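Local coordinates for protein aldose 1-epimerase (Escherichia coli, PDB 3NRE) that probably interconverts the alpha and beta anomers of aldose sugars, at residues Arg116-Phe121 with Thr131-Asn136. Numbering follows the deposited sequence. Where two conformers were deposited one is given.
Sequences RVSQAF and TLSVTN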
# COMPACT_ATOMS: atom_id res chain seq x y z
N ARG A 116 -13.27 -2.70 12.45
CA ARG A 116 -12.09 -3.14 13.20
C ARG A 116 -11.13 -3.79 12.20
O ARG A 116 -11.55 -4.53 11.31
CB ARG A 116 -12.49 -4.12 14.30
CG ARG A 116 -11.38 -4.76 15.12
CD ARG A 116 -11.98 -5.73 16.19
NE ARG A 116 -10.95 -6.41 16.99
CZ ARG A 116 -10.59 -6.10 18.24
NH1 ARG A 116 -11.15 -5.09 18.90
NH2 ARG A 116 -9.66 -6.83 18.86
N VAL A 117 -9.85 -3.50 12.32
CA VAL A 117 -8.87 -4.13 11.44
C VAL A 117 -7.72 -4.65 12.27
O VAL A 117 -7.34 -3.98 13.21
CB VAL A 117 -8.41 -3.19 10.33
CG1 VAL A 117 -7.94 -1.79 10.89
CG2 VAL A 117 -7.32 -3.81 9.44
N SER A 118 -7.20 -5.82 11.90
CA SER A 118 -5.98 -6.37 12.42
C SER A 118 -4.91 -6.38 11.34
O SER A 118 -5.17 -6.58 10.16
CB SER A 118 -6.21 -7.77 13.03
OG SER A 118 -6.52 -8.69 12.02
N GLN A 119 -3.67 -6.13 11.75
CA GLN A 119 -2.52 -6.24 10.87
C GLN A 119 -1.49 -7.12 11.58
O GLN A 119 -1.00 -6.71 12.64
CB GLN A 119 -1.92 -4.88 10.56
CG GLN A 119 -1.01 -4.93 9.35
CD GLN A 119 -0.44 -3.60 8.94
OE1 GLN A 119 0.15 -3.48 7.87
NE2 GLN A 119 -0.55 -2.60 9.81
N ALA A 120 -1.19 -8.29 10.98
CA ALA A 120 -0.21 -9.25 11.46
C ALA A 120 1.05 -9.24 10.59
O ALA A 120 1.00 -9.19 9.37
CB ALA A 120 -0.80 -10.67 11.48
N PHE A 121 2.19 -9.31 11.26
CA PHE A 121 3.50 -9.32 10.62
C PHE A 121 4.20 -10.61 11.04
O PHE A 121 4.18 -10.93 12.22
CB PHE A 121 4.32 -8.12 11.12
CG PHE A 121 3.70 -6.77 10.83
CD1 PHE A 121 2.75 -6.24 11.67
CD2 PHE A 121 4.13 -6.02 9.74
CE1 PHE A 121 2.17 -4.99 11.41
CE2 PHE A 121 3.58 -4.78 9.48
CZ PHE A 121 2.62 -4.26 10.34
N THR A 131 -0.46 -9.39 6.90
CA THR A 131 -1.84 -9.77 6.69
C THR A 131 -2.78 -8.69 7.27
O THR A 131 -2.67 -8.33 8.46
CB THR A 131 -2.04 -11.16 7.39
OG1 THR A 131 -1.10 -12.10 6.85
CG2 THR A 131 -3.48 -11.71 7.27
N LEU A 132 -3.70 -8.17 6.45
CA LEU A 132 -4.74 -7.26 6.90
C LEU A 132 -6.09 -7.98 6.83
O LEU A 132 -6.39 -8.60 5.80
CB LEU A 132 -4.81 -6.04 5.98
CG LEU A 132 -3.86 -4.86 6.21
CD1 LEU A 132 -3.94 -4.00 4.97
CD2 LEU A 132 -4.22 -4.08 7.53
N SER A 133 -6.86 -7.92 7.92
CA SER A 133 -8.20 -8.49 8.03
C SER A 133 -9.11 -7.42 8.60
O SER A 133 -8.84 -6.90 9.70
CB SER A 133 -8.23 -9.72 8.94
OG SER A 133 -7.23 -10.65 8.57
N VAL A 134 -10.19 -7.10 7.87
CA VAL A 134 -11.05 -5.98 8.22
C VAL A 134 -12.47 -6.47 8.33
O VAL A 134 -12.90 -7.26 7.50
CB VAL A 134 -10.93 -4.82 7.18
CG1 VAL A 134 -11.22 -5.26 5.75
CG2 VAL A 134 -11.84 -3.63 7.54
N THR A 135 -13.13 -6.06 9.41
CA THR A 135 -14.51 -6.46 9.70
C THR A 135 -15.40 -5.23 9.71
O THR A 135 -15.13 -4.27 10.42
CB THR A 135 -14.59 -7.10 11.11
OG1 THR A 135 -13.67 -8.20 11.20
CG2 THR A 135 -16.02 -7.58 11.43
N ASN A 136 -16.50 -5.28 8.95
CA ASN A 136 -17.48 -4.19 8.95
C ASN A 136 -18.22 -4.18 10.31
O ASN A 136 -18.82 -5.19 10.72
CB ASN A 136 -18.46 -4.32 7.77
CG ASN A 136 -19.41 -3.11 7.64
OD1 ASN A 136 -19.27 -2.14 8.38
ND2 ASN A 136 -20.37 -3.19 6.74
O HOH W 1 -10.99 -7.71 11.60
O HOH W 2 -4.66 -9.73 10.32
O HOH W 3 1.27 -12.17 8.22
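Arg116, Ser118 and Ala120 each exchange two backbone hydrogen bonds with Thr135, Ser133 and Thr131 in turn, joining strands 114-123 and 127-136 of an antiparallel beta hairpin, which run at 169° to each other here. The hairpin belongs to a large antiparallel sheet of the beta-sandwich expected of galactose mutarotase-like proteins, between strands 101-109 and 279-290. At the non-hydrogen-bonded pairs Val117-Val134 and Gln119-Leu132 the CA atoms come closer. Val117 CA also makes a CA-H...O contact of 3.3 Å with Ser133 O.

Val117, Gln119, Leu132 and Val134 form the buried face. Leu132 CD2 reaches diagonally across to Val117 CG2 at 3.7 Å, and it also lies against Gln119 CG at 3.8 Å. Branched aliphatic groups suit this interior, where strand 142-153 covers Leu132 and Val134. Gln119 is the polar exception: with CG anti to the backbone N (chi1 -163°) and the chain extended beyond, its methylenes run alongside Leu132, and its amide is satisfied as NE2 donates to Gly21 O and OE1 accepts from Trp148 NE1.

The other face carries Arg116, Ser118, Ala120, Thr131, Ser133 and Thr135, small or polar residues suited to water. The Arg116 guanidinium leads away from strand 127-136 to a salt bridge with Glu107 on strand 101-109, while the hydroxyls of Ser133 and Thr135 hydrogen-bond those of Thr281 and Ser279 on strand 279-290. Waters bridge the strands: one donates to Arg116 O and Ser133 O and hydrogen-bonds Thr135 OG1; another donates to Thr131 O and hydrogen-bonds Ser118 OG at 2.7 Å and Ser133 OG at 3.2 Å.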